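Local coordinates for protein TRAP dicarboxylate transporter-DctP subunit (Marinobacter aquaeolei, PDB 4PFI) that probably binds an organic acid in the periplasm, as solute-binding subunits of TRAP transporters do, and hands it to the membrane components for uptake, at residues P134-I137 with S138-P142; A319-R322 with F323-T327; F203-V206 with Y207-Q211. All blocks are in the same frame, centred on the assembly; numbering follows the deposited sequence.

Interaction 1: P134-I137 with S138-P142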
loop_
_atom_site.group_PDB
_atom_site.type_symbol
_atom_site.label_atom_id
_atom_site.label_comp_id
_atom_site.label_asym_id
_atom_site.label_seq_id
_atom_site.Cartn_x
_atom_site.Cartn_y
_atom_site.Cartn_z
ATOM N N PRO A 134 -2.114 1.393 19.051
ATOM C CA PRO A 134 -1.918 0.002 19.472
ATOM C C PRO A 134 -3.197 -0.821 19.335
ATOM O O PRO A 134 -3.122 -2.007 19.021
ATOM C CB PRO A 134 -1.511 0.129 20.945
ATOM C CG PRO A 134 -0.977 1.529 21.074
ATOM C CD PRO A 134 -1.789 2.349 20.126
ATOM N N ALA A 135 -4.348 -0.194 19.565
ATOM C CA ALA A 135 -5.631 -0.889 19.484
ATOM C C ALA A 135 -5.988 -1.226 18.032
ATOM O O ALA A 135 -6.697 -2.198 17.769
ATOM C CB ALA A 135 -6.739 -0.052 20.127
ATOM N N PHE A 136 -5.492 -0.429 17.088
ATOM C CA PHE A 136 -5.732 -0.699 15.672
ATOM C C PHE A 136 -4.783 -1.802 15.207
ATOM O O PHE A 136 -5.203 -2.763 14.560
ATOM C CB PHE A 136 -5.529 0.565 14.845
ATOM C CG PHE A 136 -5.864 0.401 13.398
ATOM C CD1 PHE A 136 -7.186 0.444 12.970
ATOM C CD2 PHE A 136 -4.860 0.220 12.455
ATOM C CE1 PHE A 136 -7.507 0.292 11.630
ATOM C CE2 PHE A 136 -5.172 0.073 11.104
ATOM C CZ PHE A 136 -6.500 0.110 10.694
ATOM N N ILE A 137 -3.508 -1.682 15.563
ATOM C CA ILE A 137 -2.543 -2.709 15.208
ATOM C C ILE A 137 -2.994 -4.049 15.785
ATOM O O ILE A 137 -3.051 -5.053 15.078
ATOM C CB ILE A 137 -1.130 -2.361 15.732
ATOM C CG1 ILE A 137 -0.606 -1.098 15.031
ATOM C CG2 ILE A 137 -0.167 -3.549 15.535
ATOM C CD1 ILE A 137 0.860 -0.758 15.348
ATOM N N SER A 138 -3.334 -4.054 17.070
ATOM C CA SER A 138 -3.674 -5.288 17.761
ATOM C C SER A 138 -4.891 -5.970 17.132
ATOM O O SER A 138 -4.966 -7.195 17.095
ATOM C CB SER A 138 -3.903 -5.038 19.262
ATOM O OG SER A 138 -4.864 -4.023 19.481
ATOM N N ALA A 139 -5.836 -5.187 16.626
ATOM C CA ALA A 139 -7.006 -5.763 15.958
ATOM C C ALA A 139 -6.601 -6.622 14.738
ATOM O O ALA A 139 -7.331 -7.529 14.327
ATOM C CB ALA A 139 -8.005 -4.657 15.553
ATOM N N PHE A 140 -5.418 -6.360 14.192
ATOM C CA PHE A 140 -4.959 -7.054 13.006
ATOM C C PHE A 140 -4.056 -8.209 13.330
ATOM O O PHE A 140 -3.975 -9.160 12.557
ATOM C CB PHE A 140 -4.187 -6.090 12.110
ATOM C CG PHE A 140 -5.033 -5.384 11.116
ATOM C CD1 PHE A 140 -5.393 -6.011 9.937
ATOM C CD2 PHE A 140 -5.439 -4.087 11.338
ATOM C CE1 PHE A 140 -6.155 -5.350 8.989
ATOM C CE2 PHE A 140 -6.194 -3.418 10.398
ATOM C CZ PHE A 140 -6.556 -4.049 9.213
ATOM N N GLU A 141 -3.353 -8.105 14.453
ATOM C CA GLU A 141 -2.357 -9.109 14.853
ATOM C C GLU A 141 -2.821 -10.563 14.721
ATOM O O GLU A 141 -2.090 -11.394 14.201
ATOM C CB GLU A 141 -1.877 -8.860 16.288
ATOM C CG GLU A 141 -0.759 -7.839 16.410
ATOM C CD GLU A 141 -0.281 -7.643 17.852
ATOM O OE1 GLU A 141 -0.131 -8.650 18.596
ATOM O OE2 GLU A 141 -0.063 -6.473 18.244
ATOM N N PRO A 142 -4.023 -10.882 15.219
ATOM C CA PRO A 142 -4.537 -12.257 15.152
ATOM C C PRO A 142 -4.709 -12.744 13.711
ATOM O O PRO A 142 -4.377 -13.894 13.424
ATOM C CB PRO A 142 -5.895 -12.156 15.857
ATOM C CG PRO A 142 -5.799 -10.942 16.711
ATOM C CD PRO A 142 -4.949 -9.991 15.937
#

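Interaction 2: A319-R322 with F323-T327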
loop_
_atom_site.group_PDB
_atom_site.type_symbol
_atom_site.label_atom_id
_atom_site.label_comp_id
_atom_site.label_asym_id
_atom_site.label_seq_id
_atom_site.Cartn_x
_atom_site.Cartn_y
_atom_site.Cartn_z
ATOM N N ALA A 319 -18.519 -1.536 -1.917
ATOM C CA ALA A 319 -17.288 -2.248 -1.574
ATOM C C ALA A 319 -17.194 -2.545 -0.063
ATOM O O ALA A 319 -16.546 -3.505 0.341
ATOM C CB ALA A 319 -16.077 -1.490 -2.032
ATOM N N ARG A 320 -17.852 -1.728 0.763
ATOM C CA ARG A 320 -17.868 -1.957 2.209
ATOM C C ARG A 320 -18.684 -3.200 2.523
ATOM O O ARG A 320 -18.292 -4.020 3.347
ATOM C CB ARG A 320 -18.399 -0.728 2.963
ATOM C CG ARG A 320 -17.380 0.381 2.936
ATOM C CD ARG A 320 -17.837 1.680 3.549
ATOM N NE ARG A 320 -16.952 2.770 3.139
ATOM C CZ ARG A 320 -16.891 3.961 3.728
ATOM N NH1 ARG A 320 -17.659 4.237 4.778
ATOM N NH2 ARG A 320 -16.041 4.878 3.261
ATOM N N GLN A 321 -19.802 -3.342 1.819
ATOM C CA GLN A 321 -20.674 -4.496 1.969
ATOM C C GLN A 321 -19.914 -5.775 1.616
ATOM O O GLN A 321 -19.857 -6.700 2.409
ATOM C CB GLN A 321 -21.898 -4.324 1.069
ATOM C CG GLN A 321 -22.888 -5.487 1.093
ATOM C CD GLN A 321 -24.001 -5.314 0.073
ATOM O OE1 GLN A 321 -24.654 -4.268 0.016
ATOM N NE2 GLN A 321 -24.203 -6.329 -0.760
ATOM N N ARG A 322 -19.305 -5.806 0.431
ATOM C CA ARG A 322 -18.521 -6.967 -0.016
ATOM C C ARG A 322 -17.398 -7.270 0.986
ATOM O O ARG A 322 -17.078 -8.424 1.242
ATOM C CB ARG A 322 -17.944 -6.727 -1.421
ATOM C CG ARG A 322 -16.886 -7.757 -1.883
ATOM C CD ARG A 322 -17.440 -9.188 -2.059
ATOM N NE ARG A 322 -18.765 -9.217 -2.691
ATOM C CZ ARG A 322 -18.993 -9.065 -4.002
ATOM N NH1 ARG A 322 -17.984 -8.861 -4.850
ATOM N NH2 ARG A 322 -20.241 -9.107 -4.473
ATOM N N PHE A 323 -16.832 -6.220 1.577
ATOM C CA PHE A 323 -15.736 -6.377 2.527
ATOM C C PHE A 323 -16.217 -7.079 3.780
ATOM O O PHE A 323 -15.534 -7.956 4.284
ATOM C CB PHE A 323 -15.118 -5.029 2.909
ATOM C CG PHE A 323 -14.019 -5.135 3.933
ATOM C CD1 PHE A 323 -12.859 -5.836 3.656
ATOM C CD2 PHE A 323 -14.165 -4.562 5.200
ATOM C CE1 PHE A 323 -11.854 -5.935 4.604
ATOM C CE2 PHE A 323 -13.163 -4.657 6.152
ATOM C CZ PHE A 323 -12.010 -5.346 5.857
ATOM N N ILE A 324 -17.380 -6.665 4.283
ATOM C CA ILE A 324 -17.998 -7.271 5.474
ATOM C C ILE A 324 -18.366 -8.733 5.231
ATOM O O ILE A 324 -18.039 -9.584 6.042
ATOM C CB ILE A 324 -19.285 -6.532 5.935
ATOM C CG1 ILE A 324 -18.969 -5.101 6.360
ATOM C CG2 ILE A 324 -19.952 -7.271 7.109
ATOM C CD1 ILE A 324 -17.848 -5.011 7.368
ATOM N N GLU A 325 -19.043 -9.020 4.117
ATOM C CA GLU A 325 -19.334 -10.401 3.725
ATOM C C GLU A 325 -18.086 -11.284 3.801
ATOM O O GLU A 325 -18.155 -12.438 4.211
ATOM C CB GLU A 325 -19.884 -10.455 2.302
ATOM C CG GLU A 325 -21.213 -9.772 2.110
ATOM C CD GLU A 325 -21.558 -9.549 0.632
ATOM O OE1 GLU A 325 -20.697 -9.817 -0.245
ATOM O OE2 GLU A 325 -22.693 -9.091 0.347
ATOM N N LEU A 326 -16.947 -10.729 3.402
ATOM C CA LEU A 326 -15.693 -11.475 3.340
ATOM C C LEU A 326 -14.949 -11.606 4.672
ATOM O O LEU A 326 -14.150 -12.523 4.835
ATOM C CB LEU A 326 -14.757 -10.825 2.316
ATOM C CG LEU A 326 -15.064 -11.133 0.844
ATOM C CD1 LEU A 326 -14.199 -10.278 -0.114
ATOM C CD2 LEU A 326 -14.886 -12.633 0.566
ATOM N N THR A 327 -15.185 -10.695 5.610
ATOM C CA THR A 327 -14.402 -10.664 6.842
ATOM C C THR A 327 -15.268 -10.721 8.111
ATOM O O THR A 327 -14.745 -10.859 9.214
ATOM C CB THR A 327 -13.505 -9.406 6.899
ATOM O OG1 THR A 327 -14.316 -8.228 6.818
ATOM C CG2 THR A 327 -12.489 -9.419 5.749
#

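Interaction 3: F203-V206 with Y207-Q211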
loop_
_atom_site.group_PDB
_atom_site.type_symbol
_atom_site.label_atom_id
_atom_site.label_comp_id
_atom_site.label_asym_id
_atom_site.label_seq_id
_atom_site.Cartn_x
_atom_site.Cartn_y
_atom_site.Cartn_z
ATOM N N PHE A 203 1.908 -6.639 -13.814
ATOM C CA PHE A 203 2.450 -5.306 -14.017
ATOM C C PHE A 203 3.308 -5.190 -15.272
ATOM O O PHE A 203 3.282 -4.172 -15.951
ATOM C CB PHE A 203 3.286 -4.901 -12.818
ATOM C CG PHE A 203 2.700 -3.789 -12.028
ATOM C CD1 PHE A 203 1.348 -3.453 -12.137
ATOM C CD2 PHE A 203 3.504 -3.068 -11.159
ATOM C CE1 PHE A 203 0.813 -2.417 -11.382
ATOM C CE2 PHE A 203 2.981 -2.036 -10.411
ATOM C CZ PHE A 203 1.638 -1.709 -10.517
ATOM N N ALA A 204 4.057 -6.241 -15.581
ATOM C CA ALA A 204 5.041 -6.171 -16.648
ATOM C C ALA A 204 4.364 -5.994 -18.010
ATOM O O ALA A 204 4.981 -5.641 -19.016
ATOM C CB ALA A 204 5.871 -7.404 -16.629
ATOM N N GLN A 205 3.070 -6.232 -18.032
ATOM C CA GLN A 205 2.298 -6.223 -19.265
ATOM C C GLN A 205 1.487 -4.906 -19.360
ATOM O O GLN A 205 0.955 -4.546 -20.424
ATOM C CB GLN A 205 1.364 -7.422 -19.156
ATOM C CG GLN A 205 0.371 -7.581 -20.204
ATOM C CD GLN A 205 -0.518 -8.769 -19.931
ATOM O OE1 GLN A 205 -0.109 -9.721 -19.267
ATOM N NE2 GLN A 205 -1.723 -8.737 -20.486
ATOM N N VAL A 206 1.374 -4.203 -18.244
ATOM C CA VAL A 206 0.469 -3.068 -18.181
ATOM C C VAL A 206 0.822 -1.940 -19.141
ATOM O O VAL A 206 -0.061 -1.397 -19.806
ATOM C CB VAL A 206 0.333 -2.557 -16.750
ATOM C CG1 VAL A 206 -0.387 -1.209 -16.688
ATOM C CG2 VAL A 206 -0.406 -3.624 -15.943
ATOM N N TYR A 207 2.109 -1.609 -19.243
ATOM C CA TYR A 207 2.543 -0.530 -20.121
ATOM C C TYR A 207 2.005 -0.748 -21.540
ATOM O O TYR A 207 1.322 0.104 -22.089
ATOM C CB TYR A 207 4.073 -0.389 -20.116
ATOM C CG TYR A 207 4.628 0.687 -21.020
ATOM C CD1 TYR A 207 4.742 0.494 -22.401
ATOM C CD2 TYR A 207 5.060 1.908 -20.486
ATOM C CE1 TYR A 207 5.268 1.492 -23.202
ATOM C CE2 TYR A 207 5.600 2.898 -21.279
ATOM C CZ TYR A 207 5.703 2.688 -22.631
ATOM O OH TYR A 207 6.241 3.687 -23.414
ATOM N N SER A 208 2.311 -1.906 -22.108
ATOM C CA SER A 208 1.873 -2.214 -23.457
ATOM C C SER A 208 0.340 -2.373 -23.585
ATOM O O SER A 208 -0.219 -1.899 -24.566
ATOM C CB SER A 208 2.637 -3.426 -24.037
ATOM O OG SER A 208 2.470 -4.576 -23.239
ATOM N N ASP A 209 -0.334 -3.007 -22.612
ATOM C CA ASP A 209 -1.807 -3.047 -22.629
ATOM C C ASP A 209 -2.410 -1.614 -22.565
ATOM O O ASP A 209 -3.391 -1.329 -23.252
ATOM C CB ASP A 209 -2.395 -3.918 -21.501
ATOM C CG ASP A 209 -2.380 -5.434 -21.817
ATOM O OD1 ASP A 209 -2.221 -5.847 -22.997
ATOM O OD2 ASP A 209 -2.538 -6.239 -20.855
ATOM N N LEU A 210 -1.843 -0.720 -21.762
ATOM C CA LEU A 210 -2.338 0.664 -21.746
ATOM C C LEU A 210 -2.151 1.286 -23.137
ATOM O O LEU A 210 -3.017 2.011 -23.642
ATOM C CB LEU A 210 -1.615 1.560 -20.720
ATOM C CG LEU A 210 -1.959 1.370 -19.246
ATOM C CD1 LEU A 210 -1.086 2.258 -18.359
ATOM C CD2 LEU A 210 -3.468 1.642 -18.978
ATOM N N GLN A 211 -1.017 0.975 -23.743
ATOM C CA GLN A 211 -0.628 1.627 -24.953
ATOM C C GLN A 211 -1.520 1.194 -26.093
ATOM O O GLN A 211 -1.808 1.972 -26.988
ATOM C CB GLN A 211 0.830 1.336 -25.272
ATOM C CG GLN A 211 1.382 2.186 -26.364
ATOM C CD GLN A 211 2.836 1.907 -26.577
ATOM O OE1 GLN A 211 3.249 0.756 -26.579
ATOM N NE2 GLN A 211 3.633 2.974 -26.774
HETATM O O HOH W 1 4.202 -2.781 -17.799
HETATM O O HOH W 2 4.322 -3.883 -21.113
#

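Interaction 1: P134-I137 with S138-P142
F140 turns the edge of its ring toward the face of F136, one helical turn earlier, in an offset edge-to-face aromatic pair. The two side chains run side by side in the same direction, the centroids lie 5.3 Å apart and the planes meet at 64°. CE2 of F140 does the touching, 3.6 Å from CZ of F136, so contact falls near the rim of the F136 ring rather than over its centre. F136 holds CG anti to its backbone N (chi1 -175°), which sends its ring along the helix flank where F140 follows.

On another flank S138 folds back onto the preceding turn. With chi1 at 54°, OG sits between its own backbone N and carbonyl carbon, and from there it donates to P134 O at 2.7 Å. The same carbonyl accepts S138 N at 2.8 Å, so two donors of one residue grip a single oxygen. Serine suits this place because its short hydroxyl can bond within its own helix.

Further along, I137 O also takes two donors: F140 N at 2.8 Å and E141 N at 3.1 Å. The A139 N to A135 O bond between these pairs is weak, and beyond them the helix is kinked at P142, whose ring nitrogen has no hydrogen to give.

The aromatic pair is positioned by its surroundings: L113 touches both rings, F114 packs on F136, and F154 forms an edge-to-face pair with F140. A139 and F140 also meet L334 of helix 318-339, where the small A139 probably allows the helices to come close. The chemistry is thus divided: buried aromatic rings fasten helix 134-145 to strand 149-164, the loop carrying L113 and helix 318-339, while the S138 hydroxyl reinforces a regular bond to P134 O and the forked I137 O holds the turn before the kink.

Interaction 2: A319-R322 with F323-T327
E325 spreads its carboxylate between two side chains of the preceding turn, one oxygen for each. OE1 faces R322, whose NE donates to it in a salt bridge 3.2 Å long. The guanidinium and carboxylate planes are only 26° apart, and OE1 lies in the guanidinium plane, at its edge. R322 reaches this position by bending: CG is anti to the backbone N, but the chain curls at chi2 and chi3 so that NE, rather than the terminal nitrogens, meets the acid. The bend also lays CD against L326 CD1 at 3.9 Å. NH1 makes a weak, long ion pair with E189 of helix 185-192. Shortening R322 to an alanine would remove the guanidinium, and E325 OE1 would probably lose its charged mate and L326 CD1 its neighbour CD.

Q321 reaches the second oxygen with an extended chain. Its NE2 makes a weak bond of 3.3 Å to E325 OE2, the amide and carboxylate planes turned 56° apart.

The inward flank is different. T327 OG1 stands 3.7 Å above the centre of the F323 ring, and donates to F323 O at 2.8 Å, a threonine hydroxyl bonding back into its own helix. F323, a large apolar residue suited to burial, packs on L116 and on T186 of helix 185-192. R320 NH2 hydrogen-bonds to the carbonyl O of H117.

Backbone bonds of the i to i+4 kind, such as E325 N to Q321 O at 3.0 Å, keep the turns in step. The whole is an amphipathic alpha helix, with a salt bridge at i, i+3 and a weak amide-carboxylate bond at i, i+4 on its outer flank and an aromatic residue turned into the protein.

Interaction 3: F203-V206 with Y207-Q211
V206 and L210 lie side by side on the buried flank of helix 203-212, CG1 of the valine 3.9 Å from CD1 of the leucine. Both point the same way, and the backbone bond from L210 N to V206 O, 2.7 Å long, holds their turns together. Branched apolar residues suit this flank: V206 packs on F230 and on R180 of strand 178-180, L210 on I215.

A polar pair bridges the same spacing on a neighbouring flank. Q205 NE2 donates to D209 OD2 at 2.7 Å, meeting the oxygen on its syn side, 20° out of the carboxylate plane. The flat groups stand steeply against each other, amide and carboxylate planes 76° apart, with CG of the glutamine also beside OD2. Q205 gets there with CG anti to its backbone N (chi1 174°) and an extended chain beyond. The other oxygen of D209, OD1, accepts a hydrogen bond from N214 ND2, and D209 N also bonds to Q205 O.

The side carrying F203 and A204 is looser. F203 O and Y207 N stand 4.3 Å apart, too far for a direct bond, and water 1 fills in: it donates to F203 O and accepts from Y207 N at 2.8 Å. Water 2 does likewise between A204 O and S208 N, at 3.0 Å from the latter. V206 N still bonds directly to F203 O. The Y207 ring packs on V233, and its OH hydrogen-bonds to E232, about 10 Å short of the bound sodium ion.

This is a water-inserted turn of an amphipathic helix packed on strand 178-180. Water stands in only for the F203-Y207 and A204-S208 links, keeping those amides and carbonyls paired through solvent, while two amide N-H donors probably stabilise the D209 carboxylate in its ionised form.

In the fold
From the N terminus the chain passes interaction 1 on helix 134-145, then interaction 3 on helix 203-212, and last interaction 2 on helix 318-339. Each joins neighbouring turns of one helix, so none closes a long loop, and the three follow in series without nesting or crossing. Interactions 1 and 2 lie with centres 19 Å apart; they do not touch, yet helix 318-339 reaches A139 and F140 through K330 and L334 further along. Interaction 3 sits across the chain's centre from interaction 1, about 37 Å between centres, beside strand 178-180. Helix 318-339 thus links helix 134-145 with helix 185-192.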